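Local coordinates for holliday junction resolvase Hjc (Sulfolobus solfataricus, PDB 4TKD), which cuts four-way DNA (Holliday) junctions as a magnesium-dependent homodimeric endonuclease, placing paired nicks in opposing strands so that recombination intermediates can be resolved, at residues C[12-16]-C[41-45]; C[51-57]-C[84-90]. All blocks are in the same frame, centred on the assembly; numbering follows the deposited sequence.

Contact 1: residues C[12-16]-C[41-45]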
ATOM      1  N   GLU C  12      23.423  -3.612 -10.512  1.00 57.50           N
ATOM      2  CA  GLU C  12      22.858  -2.288 -10.283  1.00 56.85           C
ATOM      3  C   GLU C  12      22.753  -1.557 -11.622  1.00 58.71           C
ATOM      4  O   GLU C  12      21.681  -1.042 -11.936  1.00 58.90           O
ATOM      5  CB  GLU C  12      23.714  -1.505  -9.276  1.00 58.50           C
ATOM      6  CG  GLU C  12      22.992  -0.333  -8.613  1.00 74.04           C
ATOM      7  CD  GLU C  12      23.609   0.259  -7.356  1.00100.36           C
ATOM      8  OE1 GLU C  12      23.206   1.379  -6.959  1.00106.73           O
ATOM      9  OE2 GLU C  12      24.498  -0.396  -6.766  1.00 93.74           O
ATOM     10  N   ARG C  13      23.832  -1.597 -12.444  1.00 53.59           N
ATOM     11  CA  ARG C  13      23.883  -0.990 -13.789  1.00 53.11           C
ATOM     12  C   ARG C  13      22.845  -1.597 -14.725  1.00 54.45           C
ATOM     13  O   ARG C  13      22.167  -0.847 -15.420  1.00 53.67           O
ATOM     14  CB  ARG C  13      25.293  -1.054 -14.409  1.00 55.03           C
ATOM     15  CG  ARG C  13      26.200   0.059 -13.904  1.00 72.34           C
ATOM     16  CD  ARG C  13      27.586   0.046 -14.512  1.00 89.27           C
ATOM     17  NE  ARG C  13      28.216   1.366 -14.438  1.00108.91           N
ATOM     18  CZ  ARG C  13      28.995   1.780 -13.441  1.00129.80           C
ATOM     19  NH1 ARG C  13      29.248   0.981 -12.409  1.00119.25           N
ATOM     20  NH2 ARG C  13      29.523   2.998 -13.465  1.00118.22           N
ATOM     21  N   ASN C  14      22.693  -2.948 -14.705  1.00 49.45           N
ATOM     22  CA  ASN C  14      21.713  -3.744 -15.459  1.00 48.35           C
ATOM     23  C   ASN C  14      20.273  -3.367 -15.089  1.00 50.65           C
ATOM     24  O   ASN C  14      19.406  -3.381 -15.958  1.00 50.38           O
ATOM     25  CB  ASN C  14      21.921  -5.233 -15.151  1.00 51.26           C
ATOM     26  CG  ASN C  14      22.229  -6.137 -16.335  1.00 80.67           C
ATOM     27  OD1 ASN C  14      21.820  -7.306 -16.357  1.00 76.60           O
ATOM     28  ND2 ASN C  14      22.999  -5.655 -17.316  1.00 69.71           N
ATOM     29  N   ILE C  15      20.011  -3.078 -13.787  1.00 45.47           N
ATOM     30  CA  ILE C  15      18.685  -2.688 -13.289  1.00 43.66           C
ATOM     31  C   ILE C  15      18.358  -1.267 -13.783  1.00 46.20           C
ATOM     32  O   ILE C  15      17.268  -1.035 -14.313  1.00 45.41           O
ATOM     33  CB  ILE C  15      18.570  -2.844 -11.740  1.00 45.59           C
ATOM     34  CG1 ILE C  15      18.666  -4.330 -11.318  1.00 45.75           C
ATOM     35  CG2 ILE C  15      17.269  -2.208 -11.218  1.00 45.74           C
ATOM     36  CD1 ILE C  15      18.802  -4.615  -9.786  1.00 46.59           C
ATOM     37  N   VAL C  16      19.317  -0.329 -13.625  1.00 43.44           N
ATOM     38  CA  VAL C  16      19.184   1.081 -14.033  1.00 44.23           C
ATOM     39  C   VAL C  16      18.889   1.193 -15.533  1.00 48.54           C
ATOM     40  O   VAL C  16      17.953   1.898 -15.929  1.00 47.58           O
ATOM     41  CB  VAL C  16      20.408   1.937 -13.593  1.00 48.25           C
ATOM     42  CG1 VAL C  16      20.416   3.303 -14.264  1.00 47.56           C
ATOM     43  CG2 VAL C  16      20.447   2.101 -12.069  1.00 47.87           C
ATOM     44  N   PRO C  41      17.605   5.071  -0.590  1.00 28.93           N
ATOM     45  CA  PRO C  41      17.656   3.849  -1.436  1.00 28.56           C
ATOM     46  C   PRO C  41      18.658   3.967  -2.603  1.00 31.68           C
ATOM     47  O   PRO C  41      18.825   5.056  -3.170  1.00 28.72           O
ATOM     48  CB  PRO C  41      16.212   3.710  -1.932  1.00 29.95           C
ATOM     49  CG  PRO C  41      15.391   4.475  -0.924  1.00 32.83           C
ATOM     50  CD  PRO C  41      16.240   5.633  -0.539  1.00 28.72           C
ATOM     51  N   ASP C  42      19.360   2.856  -2.926  1.00 29.41           N
ATOM     52  CA  ASP C  42      20.380   2.755  -3.988  1.00 29.50           C
ATOM     53  C   ASP C  42      19.893   3.213  -5.322  1.00 35.30           C
ATOM     54  O   ASP C  42      20.646   3.860  -6.048  1.00 35.55           O
ATOM     55  CB  ASP C  42      20.947   1.322  -4.109  1.00 31.31           C
ATOM     56  CG  ASP C  42      21.717   0.898  -2.877  1.00 42.30           C
ATOM     57  OD1 ASP C  42      22.552   1.693  -2.395  1.00 45.68           O
ATOM     58  OD2 ASP C  42      21.486  -0.225  -2.395  1.00 40.62           O
ATOM     59  N   ILE C  43      18.640   2.875  -5.653  1.00 31.67           N
ATOM     60  CA  ILE C  43      18.036   3.229  -6.926  1.00 30.83           C
ATOM     61  C   ILE C  43      16.673   3.822  -6.675  1.00 34.50           C
ATOM     62  O   ILE C  43      15.853   3.237  -5.944  1.00 34.04           O
ATOM     63  CB  ILE C  43      17.931   2.000  -7.870  1.00 34.39           C
ATOM     64  CG1 ILE C  43      19.309   1.350  -8.165  1.00 34.48           C
ATOM     65  CG2 ILE C  43      17.194   2.363  -9.177  1.00 35.71           C
ATOM     66  CD1 ILE C  43      19.228  -0.092  -8.764  1.00 36.59           C
ATOM     67  N   ILE C  44      16.434   4.981  -7.297  1.00 29.27           N
ATOM     68  CA  ILE C  44      15.153   5.647  -7.260  1.00 29.24           C
ATOM     69  C   ILE C  44      14.722   5.743  -8.708  1.00 33.33           C
ATOM     70  O   ILE C  44      15.431   6.329  -9.522  1.00 33.31           O
ATOM     71  CB  ILE C  44      15.198   7.028  -6.553  1.00 31.16           C
ATOM     72  CG1 ILE C  44      15.538   6.860  -5.077  1.00 31.02           C
ATOM     73  CG2 ILE C  44      13.865   7.775  -6.709  1.00 29.47           C
ATOM     74  CD1 ILE C  44      16.130   8.101  -4.448  1.00 34.68           C
ATOM     75  N   ALA C  45      13.599   5.117  -9.038  1.00 29.58           N
ATOM     76  CA  ALA C  45      13.078   5.132 -10.397  1.00 28.89           C
ATOM     77  C   ALA C  45      11.701   5.761 -10.393  1.00 31.81           C
ATOM     78  O   ALA C  45      10.859   5.420  -9.568  1.00 30.35           O
ATOM     79  CB  ALA C  45      13.031   3.725 -10.965  1.00 29.56           C
TER
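Two acidic residues of the nuclease active site, Glu12 on the first helix and Asp42 just ahead of strand 43-45, come together here; both are inferred magnesium ligands. Their carboxylates do not bond to each other: Glu12 OE1 lies 3.6 Å from Asp42 CB and 4.6 Å from Asp42 OD1, an arrangement consistent with ligands directed at a shared metal. The acidic pair sits beside a small apolar core. Glu12, Ile15 and Val16 line one side of the helical turn, and Ile43 points its side chain at them. Ile43 CD1 is 3.8 Å from both Glu12 CG and Ile15 CG2, while Ile43 CG1 is 4.1 Å from Val16 CG2. Pro41 and Asp42 form the PD of the PD-(D/E)XK nuclease motif, completed by Glu55 and Lys57 on the neighbouring strand. Asp42 and Ile43 both face Ile54, a classic beta bulge at the start of the strand, and Asp42 is held there by its OD2, which accepts from Met56 N, and by its own N, which donates to Glu55 OE1. The segment axes run nearly parallel, at 6°, and approach to 10.3 Å, leaving room for the Ile43 side chain between helix and sheet.

Contact 2: residues C[51-57]-C[84-90]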
ATOM      1  N   ILE C  51       6.653   5.822  -8.059  1.00 31.13           N
ATOM      2  CA  ILE C  51       7.930   5.800  -7.351  1.00 29.14           C
ATOM      3  C   ILE C  51       8.295   4.375  -6.977  1.00 30.31           C
ATOM      4  O   ILE C  51       7.551   3.704  -6.264  1.00 28.44           O
ATOM      5  CB  ILE C  51       7.926   6.757  -6.115  1.00 32.17           C
ATOM      6  CG1 ILE C  51       7.476   8.201  -6.502  1.00 31.96           C
ATOM      7  CG2 ILE C  51       9.317   6.781  -5.428  1.00 33.83           C
ATOM      8  CD1 ILE C  51       6.885   9.037  -5.373  1.00 33.62           C
ATOM      9  N   ILE C  52       9.458   3.924  -7.466  1.00 26.29           N
ATOM     10  CA  ILE C  52      10.025   2.599  -7.187  1.00 26.04           C
ATOM     11  C   ILE C  52      11.381   2.842  -6.583  1.00 28.39           C
ATOM     12  O   ILE C  52      12.156   3.660  -7.092  1.00 26.63           O
ATOM     13  CB  ILE C  52      10.102   1.699  -8.445  1.00 28.66           C
ATOM     14  CG1 ILE C  52       8.693   1.364  -8.968  1.00 27.01           C
ATOM     15  CG2 ILE C  52      11.035   0.442  -8.231  1.00 29.83           C
ATOM     16  CD1 ILE C  52       8.686   0.896 -10.310  1.00 34.08           C
ATOM     17  N   LEU C  53      11.633   2.178  -5.472  1.00 24.81           N
ATOM     18  CA  LEU C  53      12.839   2.329  -4.668  1.00 24.29           C
ATOM     19  C   LEU C  53      13.484   0.964  -4.509  1.00 28.09           C
ATOM     20  O   LEU C  53      12.817   0.024  -4.099  1.00 25.66           O
ATOM     21  CB  LEU C  53      12.484   2.934  -3.276  1.00 23.40           C
ATOM     22  CG  LEU C  53      11.646   4.220  -3.287  1.00 26.32           C
ATOM     23  CD1 LEU C  53      11.106   4.528  -1.933  1.00 24.15           C
ATOM     24  CD2 LEU C  53      12.444   5.385  -3.819  1.00 26.06           C
ATOM     25  N   ILE C  54      14.772   0.863  -4.822  1.00 26.03           N
ATOM     26  CA  ILE C  54      15.474  -0.418  -4.741  1.00 26.23           C
ATOM     27  C   ILE C  54      16.730  -0.319  -3.892  1.00 32.69           C
ATOM     28  O   ILE C  54      17.588   0.521  -4.159  1.00 34.33           O
ATOM     29  CB  ILE C  54      15.769  -0.951  -6.191  1.00 29.40           C
ATOM     30  CG1 ILE C  54      14.460  -1.168  -6.996  1.00 29.97           C
ATOM     31  CG2 ILE C  54      16.593  -2.247  -6.158  1.00 30.43           C
ATOM     32  CD1 ILE C  54      14.607  -1.033  -8.483  1.00 40.64           C
ATOM     33  N   GLU C  55      16.843  -1.194  -2.886  1.00 30.11           N
ATOM     34  CA  GLU C  55      18.020  -1.313  -2.035  1.00 30.95           C
ATOM     35  C   GLU C  55      18.772  -2.581  -2.453  1.00 39.18           C
ATOM     36  O   GLU C  55      18.196  -3.671  -2.418  1.00 38.31           O
ATOM     37  CB  GLU C  55      17.652  -1.338  -0.533  1.00 31.72           C
ATOM     38  CG  GLU C  55      18.854  -1.141   0.393  1.00 35.72           C
ATOM     39  CD  GLU C  55      19.525   0.218   0.408  1.00 53.42           C
ATOM     40  OE1 GLU C  55      19.131   1.120  -0.368  1.00 29.81           O
ATOM     41  OE2 GLU C  55      20.451   0.390   1.226  1.00 54.66           O
ATOM     42  N   MET C  56      20.025  -2.426  -2.918  1.00 39.55           N
ATOM     43  CA  MET C  56      20.852  -3.540  -3.384  1.00 41.07           C
ATOM     44  C   MET C  56      21.441  -4.257  -2.212  1.00 47.10           C
ATOM     45  O   MET C  56      22.005  -3.609  -1.316  1.00 48.45           O
ATOM     46  CB  MET C  56      21.992  -3.069  -4.299  1.00 43.95           C
ATOM     47  CG  MET C  56      21.558  -2.452  -5.625  1.00 47.92           C
ATOM     48  SD  MET C  56      20.359  -3.418  -6.593  1.00 53.13           S
ATOM     49  CE  MET C  56      21.300  -4.926  -6.927  1.00 49.42           C
ATOM     50  N   LYS C  57      21.333  -5.583  -2.198  1.00 43.32           N
ATOM     51  CA  LYS C  57      21.899  -6.393  -1.122  1.00 44.00           C
ATOM     52  C   LYS C  57      22.321  -7.768  -1.630  1.00 50.45           C
ATOM     53  O   LYS C  57      21.623  -8.352  -2.454  1.00 49.63           O
ATOM     54  CB  LYS C  57      20.918  -6.522   0.060  1.00 45.89           C
ATOM     55  CG  LYS C  57      20.900  -5.343   1.033  1.00 52.76           C
ATOM     56  CD  LYS C  57      22.192  -5.213   1.833  1.00 59.13           C
ATOM     57  CE  LYS C  57      22.311  -3.877   2.507  1.00 62.91           C
ATOM     58  NZ  LYS C  57      22.637  -2.785   1.548  1.00 80.90           N
ATOM     59  N   SER C  84       7.262   2.463  -3.604  1.00 25.83           N
ATOM     60  CA  SER C  84       7.261   1.028  -3.337  1.00 25.67           C
ATOM     61  C   SER C  84       8.718   0.605  -3.153  1.00 30.05           C
ATOM     62  O   SER C  84       9.542   0.878  -4.028  1.00 28.59           O
ATOM     63  CB  SER C  84       6.599   0.278  -4.482  1.00 28.98           C
ATOM     64  OG  SER C  84       5.248   0.687  -4.637  1.00 37.30           O
ATOM     65  N   LEU C  85       9.038   0.015  -1.977  1.00 26.59           N
ATOM     66  CA  LEU C  85      10.383  -0.396  -1.584  1.00 26.72           C
ATOM     67  C   LEU C  85      10.638  -1.875  -1.839  1.00 31.57           C
ATOM     68  O   LEU C  85       9.830  -2.726  -1.470  1.00 29.51           O
ATOM     69  CB  LEU C  85      10.680  -0.009  -0.126  1.00 26.56           C
ATOM     70  CG  LEU C  85      12.108  -0.283   0.422  1.00 30.64           C
ATOM     71  CD1 LEU C  85      13.177   0.517  -0.328  1.00 30.28           C
ATOM     72  CD2 LEU C  85      12.196   0.008   1.902  1.00 27.96           C
ATOM     73  N   PHE C  86      11.780  -2.171  -2.470  1.00 28.85           N
ATOM     74  CA  PHE C  86      12.189  -3.522  -2.802  1.00 28.57           C
ATOM     75  C   PHE C  86      13.656  -3.725  -2.511  1.00 35.14           C
ATOM     76  O   PHE C  86      14.468  -2.802  -2.601  1.00 33.48           O
ATOM     77  CB  PHE C  86      11.961  -3.814  -4.297  1.00 29.63           C
ATOM     78  CG  PHE C  86      10.547  -3.634  -4.774  1.00 30.62           C
ATOM     79  CD1 PHE C  86      10.101  -2.390  -5.228  1.00 31.76           C
ATOM     80  CD2 PHE C  86       9.661  -4.712  -4.795  1.00 32.08           C
ATOM     81  CE1 PHE C  86       8.802  -2.232  -5.680  1.00 31.67           C
ATOM     82  CE2 PHE C  86       8.352  -4.547  -5.237  1.00 34.12           C
ATOM     83  CZ  PHE C  86       7.935  -3.312  -5.676  1.00 31.07           C
ATOM     84  N   LEU C  87      14.002  -4.981  -2.229  1.00 34.32           N
ATOM     85  CA  LEU C  87      15.382  -5.392  -2.061  1.00 34.94           C
ATOM     86  C   LEU C  87      15.787  -6.017  -3.395  1.00 40.06           C
ATOM     87  O   LEU C  87      15.123  -6.942  -3.883  1.00 38.90           O
ATOM     88  CB  LEU C  87      15.488  -6.393  -0.905  1.00 35.12           C
ATOM     89  CG  LEU C  87      16.771  -6.531  -0.071  1.00 41.37           C
ATOM     90  CD1 LEU C  87      17.251  -5.197   0.503  1.00 42.80           C
ATOM     91  CD2 LEU C  87      16.513  -7.432   1.111  1.00 43.51           C
ATOM     92  N   GLY C  88      16.817  -5.434  -4.014  1.00 39.54           N
ATOM     93  CA  GLY C  88      17.365  -5.915  -5.275  1.00 39.93           C
ATOM     94  C   GLY C  88      18.452  -6.906  -4.946  1.00 47.18           C
ATOM     95  O   GLY C  88      19.439  -6.536  -4.307  1.00 47.61           O
ATOM     96  N   VAL C  89      18.258  -8.173  -5.312  1.00 45.88           N
ATOM     97  CA  VAL C  89      19.237  -9.209  -4.987  1.00 47.10           C
ATOM     98  C   VAL C  89      20.502  -9.094  -5.877  1.00 54.14           C
ATOM     99  O   VAL C  89      20.417  -9.223  -7.101  1.00 54.63           O
ATOM    100  CB  VAL C  89      18.637 -10.648  -4.923  1.00 51.05           C
ATOM    101  CG1 VAL C  89      19.598 -11.599  -4.234  1.00 50.65           C
ATOM    102  CG2 VAL C  89      17.272 -10.672  -4.220  1.00 51.05           C
ATOM    103  N   LYS C  90      21.658  -8.797  -5.242  1.00 52.33           N
ATOM    104  CA  LYS C  90      22.994  -8.659  -5.860  1.00 53.04           C
ATOM    105  C   LYS C  90      23.541 -10.074  -6.197  1.00 58.30           C
ATOM    106  O   LYS C  90      24.391 -10.629  -5.476  1.00 56.31           O
ATOM    107  CB  LYS C  90      23.946  -7.950  -4.873  1.00 55.35           C
ATOM    108  CG  LYS C  90      24.317  -6.515  -5.179  1.00 57.04           C
ATOM    109  CD  LYS C  90      25.376  -6.068  -4.177  1.00 60.12           C
ATOM    110  CE  LYS C  90      26.207  -4.900  -4.658  1.00 72.48           C
ATOM    111  NZ  LYS C  90      25.642  -3.588  -4.234  1.00 78.71           N
TER
HETATM  112  O   HOH W   1       4.759   3.327  -6.378  1.00 37.13           O
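Strands 51-57 and 84-90 are the parallel pair of a beta-alpha-beta crossover, joined by helix 68-81 in the PD-(D/E)XK nuclease core. Seven backbone hydrogen bonds satisfy the facing edges. Ile51 O accepts from Ser84 N and Leu53 O from Phe86 N (both 2.9 Å), Glu55 O from Gly88 N (2.7 Å) and Lys57 O from Lys90 N (2.8 Å); in return, Leu53 N donates to Ser84 O and Glu55 N to Phe86 O (both 2.9 Å), and Lys57 N to Gly88 O (3.0 Å). The backbone groups of alternate residues turn away: those of Ile52 and Ile54 bond to Ala45 and Ile43, those of Leu85 and Leu87 to Phe100 and Ile98. A water donates to Ile51 O (2.8 Å) and hydrogen-bonds Ser84 OG (3.2 Å), bridging the strands. Glu55, an inferred magnesium ligand, accepts from Asp42 N through OE1. Lys57, the predicted transition-state stabiliser, makes a long salt bridge to it (NZ to Glu55 OE2, 3.9 Å), whereas Lys57 NZ donates to Met56 O at 3.0 Å.

Overall arrangement
Contact 1 closes before contact 2 opens, and their centres lie about 8 Å apart. Both reach the same mixed sheet: contact 1 sets helix 10-21 against it, and contact 2 lies within it. Strand 43-47 runs antiparallel to strand 50-58, the next in the chain, and Ala45 N lies 2.8 Å from Ile52 O, a probable hydrogen bond. Helices 10-21 and 122-133 lie over the face carrying Ile52, Ile54 and Met56, whereas helix 68-81 packs on the opposite face, against Leu53 and Glu55. The contacts unite the inferred magnesium ligands, Glu12 from the helix, Asp42 from the bulge and Glu55 from the central strand, with the predicted transition-state stabiliser Lys57 on that same strand.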